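Local coordinates for fimbria adhesin protein (Klebsiella pneumoniae, PDB 3U4K) that probably mediates attachment of the bacterium to human collagen V through this receptor-binding domain, the adhesive part of a fimbrial adhesin, at residues Ala32-Ala38 and Ile165-Asn171; Val53-Trp59 and Thr134-Ile140; Thr146-Leu151 and Asp173-Ser179. Numbering follows the deposited sequence.

Contact 1: residues Ala32-Ala38 and Ile165-Asn171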
loop_
_atom_site.group_PDB
_atom_site.type_symbol
_atom_site.label_atom_id
_atom_site.label_comp_id
_atom_site.label_asym_id
_atom_site.label_seq_id
_atom_site.Cartn_x
_atom_site.Cartn_y
_atom_site.Cartn_z
ATOM N N ALA A 32 -2.778 12.475 -9.109
ATOM C CA ALA A 32 -2.797 11.654 -7.898
ATOM C C ALA A 32 -1.787 12.078 -6.831
ATOM O O ALA A 32 -0.735 12.642 -7.139
ATOM C CB ALA A 32 -2.599 10.188 -8.262
ATOM N N TYR A 33 -2.132 11.813 -5.574
ATOM C CA TYR A 33 -1.199 11.941 -4.458
ATOM C C TYR A 33 -0.311 10.703 -4.448
ATOM O O TYR A 33 -0.797 9.581 -4.643
ATOM C CB TYR A 33 -1.967 12.060 -3.141
ATOM C CG TYR A 33 -1.145 12.540 -1.966
ATOM C CD1 TYR A 33 -0.681 11.646 -1.002
ATOM C CD2 TYR A 33 -0.837 13.893 -1.811
ATOM C CE1 TYR A 33 0.070 12.083 0.080
ATOM C CE2 TYR A 33 -0.085 14.339 -0.733
ATOM C CZ TYR A 33 0.363 13.432 0.208
ATOM O OH TYR A 33 1.103 13.874 1.277
ATOM N N GLU A 34 0.987 10.904 -4.233
ATOM C CA GLU A 34 1.956 9.810 -4.305
ATOM C C GLU A 34 2.821 9.674 -3.069
ATOM O O GLU A 34 3.277 10.668 -2.499
ATOM C CB GLU A 34 2.858 9.970 -5.523
ATOM C CG GLU A 34 2.268 9.416 -6.804
ATOM C CD GLU A 34 3.120 9.740 -8.014
ATOM O OE1 GLU A 34 3.526 10.914 -8.162
ATOM O OE2 GLU A 34 3.383 8.819 -8.817
ATOM N N ILE A 35 3.042 8.429 -2.663
ATOM C CA ILE A 35 3.956 8.118 -1.575
ATOM C C ILE A 35 5.035 7.179 -2.101
ATOM O O ILE A 35 4.731 6.092 -2.602
ATOM C CB ILE A 35 3.226 7.451 -0.387
ATOM C CG1 ILE A 35 2.144 8.376 0.171
ATOM C CG2 ILE A 35 4.213 7.084 0.712
ATOM C CD1 ILE A 35 1.116 7.675 1.030
ATOM N N ASN A 36 6.289 7.613 -2.006
ATOM C CA ASN A 36 7.423 6.717 -2.205
ATOM C C ASN A 36 7.678 5.974 -0.894
ATOM O O ASN A 36 7.978 6.590 0.128
ATOM C CB ASN A 36 8.665 7.495 -2.661
ATOM C CG ASN A 36 9.914 6.628 -2.728
ATOM O OD1 ASN A 36 9.885 5.488 -3.208
ATOM N ND2 ASN A 36 11.026 7.171 -2.249
HETATM N N MSE A 37 7.553 4.650 -0.932
HETATM C CA MSE A 37 7.568 3.834 0.289
HETATM C C MSE A 37 8.951 3.384 0.707
HETATM O O MSE A 37 9.120 2.270 1.206
HETATM C CB MSE A 37 6.637 2.636 0.095
HETATM C CG MSE A 37 5.194 3.085 -0.137
HETATM SE SE MSE A 37 3.937 1.560 -0.099
HETATM C CE MSE A 37 4.654 0.542 -1.628
ATOM N N ALA A 38 9.947 4.251 0.524
ATOM C CA ALA A 38 11.340 3.935 0.856
ATOM C C ALA A 38 11.521 3.621 2.341
ATOM O O ALA A 38 11.179 4.435 3.204
ATOM C CB ALA A 38 12.260 5.073 0.433
ATOM N N ILE A 165 -6.278 8.158 -7.735
ATOM C CA ILE A 165 -6.117 9.468 -7.100
ATOM C C ILE A 165 -5.143 9.376 -5.929
ATOM O O ILE A 165 -4.664 10.393 -5.419
ATOM C CB ILE A 165 -7.464 10.078 -6.647
ATOM C CG1 ILE A 165 -8.186 9.157 -5.657
ATOM C CG2 ILE A 165 -8.348 10.379 -7.854
ATOM C CD1 ILE A 165 -9.131 9.880 -4.722
ATOM N N LEU A 166 -4.853 8.146 -5.512
ATOM C CA LEU A 166 -3.864 7.888 -4.469
ATOM C C LEU A 166 -3.012 6.689 -4.853
ATOM O O LEU A 166 -3.517 5.571 -4.981
ATOM C CB LEU A 166 -4.548 7.661 -3.116
ATOM C CG LEU A 166 -3.683 7.347 -1.890
ATOM C CD1 LEU A 166 -2.597 8.393 -1.665
ATOM C CD2 LEU A 166 -4.565 7.210 -0.657
ATOM N N LYS A 167 -1.718 6.933 -5.037
ATOM C CA LYS A 167 -0.798 5.899 -5.498
ATOM C C LYS A 167 0.430 5.778 -4.598
ATOM O O LYS A 167 1.020 6.783 -4.198
ATOM C CB LYS A 167 -0.378 6.179 -6.943
ATOM C CG LYS A 167 0.467 5.085 -7.582
ATOM C CD LYS A 167 0.622 5.272 -9.085
ATOM C CE LYS A 167 1.368 6.554 -9.424
ATOM N NZ LYS A 167 1.862 6.570 -10.827
ATOM N N THR A 168 0.802 4.543 -4.273
ATOM C CA THR A 168 2.036 4.281 -3.532
ATOM C C THR A 168 2.947 3.356 -4.333
ATOM O O THR A 168 2.487 2.379 -4.926
ATOM C CB THR A 168 1.777 3.673 -2.138
ATOM O OG1 THR A 168 1.301 2.332 -2.276
ATOM C CG2 THR A 168 0.769 4.501 -1.346
ATOM N N SER A 169 4.239 3.671 -4.338
ATOM C CA SER A 169 5.207 2.958 -5.168
ATOM C C SER A 169 6.617 2.938 -4.563
ATOM O O SER A 169 6.873 3.555 -3.523
ATOM C CB SER A 169 5.240 3.577 -6.568
ATOM O OG SER A 169 5.690 4.919 -6.517
ATOM N N LEU A 170 7.523 2.218 -5.225
ATOM C CA LEU A 170 8.921 2.135 -4.811
ATOM C C LEU A 170 9.863 2.516 -5.939
ATOM O O LEU A 170 9.556 2.301 -7.113
ATOM C CB LEU A 170 9.260 0.720 -4.340
ATOM C CG LEU A 170 8.825 0.293 -2.938
ATOM C CD1 LEU A 170 9.086 -1.192 -2.738
ATOM C CD2 LEU A 170 9.541 1.106 -1.873
ATOM N N ASN A 171 11.010 3.081 -5.569
ATOM C CA ASN A 171 12.114 3.302 -6.499
ATOM C C ASN A 171 12.963 2.041 -6.634
ATOM O O ASN A 171 12.523 0.939 -6.290
ATOM C CB ASN A 171 12.993 4.456 -6.013
ATOM C CG ASN A 171 12.312 5.802 -6.136
ATOM O OD1 ASN A 171 11.787 6.155 -7.194
ATOM N ND2 ASN A 171 12.327 6.569 -5.053
#
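Five backbone hydrogen bonds join A32-A38 to I165-N171 as parallel strands, with short-segment axes 22° apart. Y33 N donates to I165 O (2.9 Å), K167 N to Y33 O (2.8 Å), I35 N to K167 O (3.0 Å), S169 N to I35 O (3.0 Å) and M37 N to S169 O (2.9 Å). Y33, I35 and M37 therefore supply every bond from the first segment, as parallel pairing requires. CA-H...O contacts add L166 CA to Y33 O (3.5 Å) and T168 CA to I35 O (3.4 Å). On the face of E34 and K167 a salt bridge spans the strands, E34 OE2 to K167 NZ 3.4 Å. N36 and N171 approach closely without a hydrogen bond. I35 and T168 share the other, inward face, I35 CB lying 4.0 Å from T168 CG2, and M37 CB continues the packing against L170 CD2 (3.8 Å). L166 and T168 bond through their backbones to strand 154-160, with I165 and L166 both facing Y159 in a classic bulge. Strand 33-36 is an outermost strand of the mixed five-stranded sheet of the jelly roll; I35, and M37 just past its end, pack on W59 and F135 of the facing sheet.

Contact 2: residues Val53-Trp59 and Thr134-Ile140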
loop_
_atom_site.group_PDB
_atom_site.type_symbol
_atom_site.label_atom_id
_atom_site.label_comp_id
_atom_site.label_asym_id
_atom_site.label_seq_id
_atom_site.Cartn_x
_atom_site.Cartn_y
_atom_site.Cartn_z
ATOM N N VAL A 53 5.412 -8.571 13.010
ATOM C CA VAL A 53 5.935 -7.480 12.183
ATOM C C VAL A 53 7.462 -7.433 12.236
ATOM O O VAL A 53 8.058 -7.417 13.315
ATOM C CB VAL A 53 5.320 -6.112 12.586
ATOM C CG1 VAL A 53 6.150 -4.942 12.075
ATOM C CG2 VAL A 53 3.893 -5.997 12.078
ATOM N N ILE A 54 8.081 -7.421 11.059
ATOM C CA ILE A 54 9.527 -7.269 10.940
ATOM C C ILE A 54 9.871 -5.788 10.983
ATOM O O ILE A 54 10.726 -5.360 11.760
ATOM C CB ILE A 54 10.065 -7.883 9.629
ATOM C CG1 ILE A 54 9.614 -9.342 9.489
ATOM C CG2 ILE A 54 11.582 -7.765 9.565
ATOM C CD1 ILE A 54 9.769 -9.902 8.091
ATOM N N ALA A 55 9.195 -5.018 10.136
ATOM C CA ALA A 55 9.362 -3.570 10.082
ATOM C C ALA A 55 8.082 -2.892 9.601
ATOM O O ALA A 55 7.302 -3.478 8.843
ATOM C CB ALA A 55 10.536 -3.198 9.190
ATOM N N THR A 56 7.873 -1.659 10.054
ATOM C CA THR A 56 6.700 -0.876 9.684
ATOM C C THR A 56 7.084 0.575 9.386
ATOM O O THR A 56 8.042 1.102 9.961
ATOM C CB THR A 56 5.602 -0.951 10.775
ATOM O OG1 THR A 56 4.409 -0.316 10.305
ATOM C CG2 THR A 56 6.050 -0.282 12.070
ATOM N N LYS A 57 6.347 1.211 8.479
ATOM C CA LYS A 57 6.548 2.634 8.194
ATOM C C LYS A 57 5.234 3.341 7.878
ATOM O O LYS A 57 4.379 2.798 7.173
ATOM C CB LYS A 57 7.552 2.839 7.060
ATOM C CG LYS A 57 8.256 4.185 7.108
ATOM C CD LYS A 57 9.436 4.238 6.150
ATOM C CE LYS A 57 10.536 5.155 6.666
ATOM N NZ LYS A 57 10.041 6.522 6.985
ATOM N N THR A 58 5.094 4.559 8.396
ATOM C CA THR A 58 3.859 5.327 8.261
ATOM C C THR A 58 4.104 6.719 7.680
ATOM O O THR A 58 4.917 7.484 8.196
ATOM C CB THR A 58 3.111 5.417 9.609
ATOM O OG1 THR A 58 2.557 4.135 9.921
ATOM C CG2 THR A 58 1.990 6.436 9.560
ATOM N N TRP A 59 3.397 7.023 6.595
ATOM C CA TRP A 59 3.387 8.358 6.017
ATOM C C TRP A 59 2.062 9.018 6.262
ATOM O O TRP A 59 1.016 8.366 6.219
ATOM C CB TRP A 59 3.658 8.302 4.523
ATOM C CG TRP A 59 4.948 7.616 4.173
ATOM C CD1 TRP A 59 6.168 8.209 3.868
ATOM C CD2 TRP A 59 5.190 6.173 4.077
ATOM N NE1 TRP A 59 7.118 7.260 3.599
ATOM C CE2 TRP A 59 6.600 6.018 3.710
ATOM C CE3 TRP A 59 4.410 5.033 4.256
ATOM C CZ2 TRP A 59 7.179 4.771 3.534
ATOM C CZ3 TRP A 59 5.009 3.780 4.076
ATOM C CH2 TRP A 59 6.359 3.655 3.721
ATOM N N THR A 134 -3.212 8.604 7.563
ATOM C CA THR A 134 -1.915 7.944 7.582
ATOM C C THR A 134 -1.958 6.762 6.629
ATOM O O THR A 134 -2.963 6.056 6.560
ATOM C CB THR A 134 -1.546 7.418 8.987
ATOM O OG1 THR A 134 -2.486 6.412 9.398
ATOM C CG2 THR A 134 -1.509 8.551 10.011
ATOM N N PHE A 135 -0.873 6.553 5.891
ATOM C CA PHE A 135 -0.706 5.323 5.119
ATOM C C PHE A 135 0.388 4.487 5.766
ATOM O O PHE A 135 1.462 5.003 6.078
ATOM C CB PHE A 135 -0.374 5.620 3.653
ATOM C CG PHE A 135 -0.484 4.419 2.752
ATOM C CD1 PHE A 135 -1.690 4.104 2.134
ATOM C CD2 PHE A 135 0.616 3.593 2.525
ATOM C CE1 PHE A 135 -1.797 2.993 1.309
ATOM C CE2 PHE A 135 0.515 2.481 1.701
ATOM C CZ PHE A 135 -0.693 2.182 1.091
ATOM N N THR A 136 0.112 3.200 5.970
ATOM C CA THR A 136 1.040 2.320 6.689
ATOM C C THR A 136 1.377 1.032 5.932
ATOM O O THR A 136 0.491 0.247 5.583
ATOM C CB THR A 136 0.520 1.990 8.107
ATOM O OG1 THR A 136 0.391 3.203 8.860
ATOM C CG2 THR A 136 1.471 1.056 8.843
ATOM N N LEU A 137 2.672 0.840 5.685
ATOM C CA LEU A 137 3.198 -0.392 5.106
ATOM C C LEU A 137 3.752 -1.299 6.205
ATOM O O LEU A 137 4.534 -0.864 7.054
ATOM C CB LEU A 137 4.280 -0.076 4.069
ATOM C CG LEU A 137 5.062 -1.231 3.430
ATOM C CD1 LEU A 137 4.157 -2.160 2.633
ATOM C CD2 LEU A 137 6.188 -0.709 2.550
ATOM N N ASP A 138 3.328 -2.559 6.184
ATOM C CA ASP A 138 3.795 -3.553 7.145
ATOM C C ASP A 138 4.565 -4.663 6.452
ATOM O O ASP A 138 4.078 -5.255 5.484
ATOM C CB ASP A 138 2.621 -4.158 7.919
ATOM C CG ASP A 138 2.123 -3.260 9.039
ATOM O OD1 ASP A 138 2.843 -2.312 9.424
ATOM O OD2 ASP A 138 1.008 -3.513 9.544
ATOM N N ILE A 139 5.770 -4.933 6.945
ATOM C CA ILE A 139 6.548 -6.084 6.495
ATOM C C ILE A 139 6.379 -7.226 7.500
ATOM O O ILE A 139 6.757 -7.103 8.669
ATOM C CB ILE A 139 8.033 -5.732 6.281
ATOM C CG1 ILE A 139 8.166 -4.620 5.233
ATOM C CG2 ILE A 139 8.812 -6.963 5.839
ATOM C CD1 ILE A 139 9.530 -3.964 5.195
ATOM N N ILE A 140 5.798 -8.325 7.023
ATOM C CA ILE A 140 5.409 -9.456 7.863
ATOM C C ILE A 140 6.285 -10.671 7.575
ATOM O O ILE A 140 6.649 -10.922 6.419
ATOM C CB ILE A 140 3.926 -9.845 7.614
ATOM C CG1 ILE A 140 3.003 -8.612 7.649
ATOM C CG2 ILE A 140 3.462 -10.943 8.571
ATOM C CD1 ILE A 140 2.938 -7.882 8.977
#
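This is antiparallel strand pairing at an edge of the second sheet of the jelly-roll barrel, where V53-W59 runs beside T134-I140 with short-segment axes 162° apart and 4.6 Å at closest approach. Reciprocal hydrogen bonds fix the register: K57 N to L137 O is 3.1 Å, L137 N to K57 O 3.0 Å, W59 N to F135 O 2.8 Å and F135 N to W59 O 2.6 Å. Toward I139 the register slips by one. I54 N donates to I139 O (2.8 Å) while A55 O accepts from I139 N (2.8 Å), a classic beta bulge at the corner where the chain turns. T56, T58, T136 and D138 form a polar face: T56 OG1 donates to D138 OD1 (2.7 Å), and T58 OG1 shares a hydrogen bond with T136 OG1 (2.6 Å). On the largely apolar opposite face the indole of W59 reaches over to strand 134-140, W59 CZ3 lying 3.9 Å from L137 CB, and W59 CE3 lies at the edge of the F135 ring, 4.4 Å from F135 CD2. Beyond T134-I140 lies strand 103-111, paired through the backbone and by the D138-R106 salt bridge, while W59 and F135 pack against I35 of strand 33-36.

Contact 3: residues Thr146-Leu151 and Asp173-Ser179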
loop_
_atom_site.group_PDB
_atom_site.type_symbol
_atom_site.label_atom_id
_atom_site.label_comp_id
_atom_site.label_asym_id
_atom_site.label_seq_id
_atom_site.Cartn_x
_atom_site.Cartn_y
_atom_site.Cartn_z
ATOM N N THR A 146 13.238 -17.227 6.225
ATOM C CA THR A 146 13.132 -16.019 5.402
ATOM C C THR A 146 14.338 -15.824 4.487
ATOM O O THR A 146 15.480 -16.023 4.904
ATOM C CB THR A 146 12.957 -14.750 6.263
ATOM O OG1 THR A 146 14.015 -14.666 7.227
ATOM C CG2 THR A 146 11.619 -14.767 6.984
ATOM N N GLY A 147 14.073 -15.426 3.244
ATOM C CA GLY A 147 15.129 -15.176 2.263
ATOM C C GLY A 147 15.601 -13.736 2.275
ATOM O O GLY A 147 15.225 -12.959 3.152
ATOM N N SER A 148 16.433 -13.383 1.303
ATOM C CA SER A 148 16.938 -12.021 1.168
ATOM C C SER A 148 16.613 -11.464 -0.211
ATOM O O SER A 148 16.170 -12.200 -1.093
ATOM C CB SER A 148 18.449 -11.975 1.418
ATOM O OG SER A 148 18.742 -12.075 2.800
ATOM N N GLY A 149 16.827 -10.161 -0.393
ATOM C CA GLY A 149 16.591 -9.513 -1.681
ATOM C C GLY A 149 16.108 -8.077 -1.591
ATOM O O GLY A 149 15.835 -7.565 -0.502
ATOM N N THR A 150 16.013 -7.432 -2.752
ATOM C CA THR A 150 15.508 -6.067 -2.867
ATOM C C THR A 150 14.202 -6.095 -3.649
ATOM O O THR A 150 14.096 -6.785 -4.665
ATOM C CB THR A 150 16.518 -5.152 -3.585
ATOM O OG1 THR A 150 17.807 -5.294 -2.979
ATOM C CG2 THR A 150 16.093 -3.695 -3.505
ATOM N N LEU A 151 13.209 -5.352 -3.167
ATOM C CA LEU A 151 11.891 -5.319 -3.799
ATOM C C LEU A 151 11.911 -4.587 -5.135
ATOM O O LEU A 151 12.678 -3.640 -5.321
ATOM C CB LEU A 151 10.858 -4.698 -2.862
ATOM C CG LEU A 151 10.527 -5.526 -1.620
ATOM C CD1 LEU A 151 9.730 -4.705 -0.626
ATOM C CD2 LEU A 151 9.769 -6.784 -2.004
ATOM N N ASP A 173 16.160 0.108 -5.144
ATOM C CA ASP A 173 16.865 0.008 -3.853
ATOM C C ASP A 173 16.262 0.896 -2.761
ATOM O O ASP A 173 16.971 1.661 -2.101
ATOM C CB ASP A 173 18.372 0.284 -4.012
ATOM C CG ASP A 173 19.057 -0.687 -4.964
ATOM O OD1 ASP A 173 18.547 -1.814 -5.164
ATOM O OD2 ASP A 173 20.118 -0.320 -5.511
ATOM N N ALA A 174 14.949 0.787 -2.580
ATOM C CA ALA A 174 14.248 1.556 -1.556
ATOM C C ALA A 174 13.902 0.680 -0.355
ATOM O O ALA A 174 13.803 1.172 0.769
ATOM C CB ALA A 174 13.002 2.209 -2.135
ATOM N N ILE A 175 13.708 -0.613 -0.604
ATOM C CA ILE A 175 13.553 -1.600 0.465
ATOM C C ILE A 175 14.418 -2.835 0.196
ATOM O O ILE A 175 14.173 -3.590 -0.752
ATOM C CB ILE A 175 12.084 -2.035 0.671
ATOM C CG1 ILE A 175 11.184 -0.826 0.949
ATOM C CG2 ILE A 175 11.990 -3.046 1.812
ATOM C CD1 ILE A 175 9.710 -1.157 1.067
ATOM N N THR A 176 15.431 -3.029 1.037
ATOM C CA THR A 176 16.278 -4.219 0.975
ATOM C C THR A 176 16.091 -5.055 2.240
ATOM O O THR A 176 16.284 -4.563 3.354
ATOM C CB THR A 176 17.769 -3.859 0.802
ATOM O OG1 THR A 176 17.899 -2.754 -0.102
ATOM C CG2 THR A 176 18.548 -5.049 0.258
ATOM N N ILE A 177 15.703 -6.314 2.055
ATOM C CA ILE A 177 15.511 -7.245 3.165
ATOM C C ILE A 177 16.660 -8.243 3.213
ATOM O O ILE A 177 16.872 -9.003 2.266
ATOM C CB ILE A 177 14.174 -8.006 3.053
ATOM C CG1 ILE A 177 12.994 -7.033 2.921
ATOM C CG2 ILE A 177 13.988 -8.957 4.228
ATOM C CD1 ILE A 177 12.845 -6.042 4.057
ATOM N N VAL A 178 17.396 -8.229 4.321
ATOM C CA VAL A 178 18.552 -9.098 4.505
ATOM C C VAL A 178 18.381 -9.948 5.761
ATOM O O VAL A 178 18.597 -9.478 6.876
ATOM C CB VAL A 178 19.869 -8.287 4.574
ATOM C CG1 VAL A 178 21.062 -9.201 4.819
ATOM C CG2 VAL A 178 20.078 -7.485 3.295
ATOM N N SER A 179 17.970 -11.197 5.574
ATOM C CA SER A 179 17.927 -12.156 6.671
ATOM C C SER A 179 19.156 -13.060 6.601
ATOM O O SER A 179 19.384 -13.709 5.577
ATOM C CB SER A 179 16.637 -12.979 6.638
ATOM O OG SER A 179 16.385 -13.499 5.344
#
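S179 OG sits between two carbonyl oxygens, 2.5 Å from G147 O and 2.7 Å from T146 O; its single proton can serve either, and the geometry does not choose. Regular pairing follows, with G149 N to I177 O at 2.9 Å, I177 N to G149 O at 2.8 Å and L151 N to I175 O at 3.1 Å. At the S179 end, a weak bond from S179 N to S148 OG (3.0 Å) uses a side chain as acceptor. These bonds define a short antiparallel pair whose end-to-end directions differ by 179°, part of the mixed three-stranded sheet in which strand 175-178 lies between 149-150 and 40-43 of the jelly roll. G149 has phi/psi of 147/174°, a conformation in which a CB would collide with the preceding carbonyl oxygen. On one face T150 OG1 approaches T176 CG2 at 3.3 Å; on the inward side L151 CD1 meets I175 CG2 at 3.7 Å. I175 and I177 extend the apolar layer to L137 and I139 of strand 133-141, and L151 also touches L170.

Strand pairings from three sheets meet across one apolar interior. Contacts 1 and 2, with centres about 14 Å apart, pack face to face: I35 CG2 lies 3.6 Å from W59 CG and M37 CA 3.4 Å from W59 CZ2. Contact 3 lies about 19 Å from contact 1 and 15 Å from contact 2, centre to centre, yet I175 touches both: I175 CD1 is 3.7 Å from L170 CD2 and 3.8 Å from L137 CD2. In sequence, contact 2 is nested within the loop closed by contact 1, whereas contacts 1 and 3 alternate, because 146-151 lies between the segments of contact 1 and 173-179 follows them. These coordinates alone do not locate the collagen-binding surface.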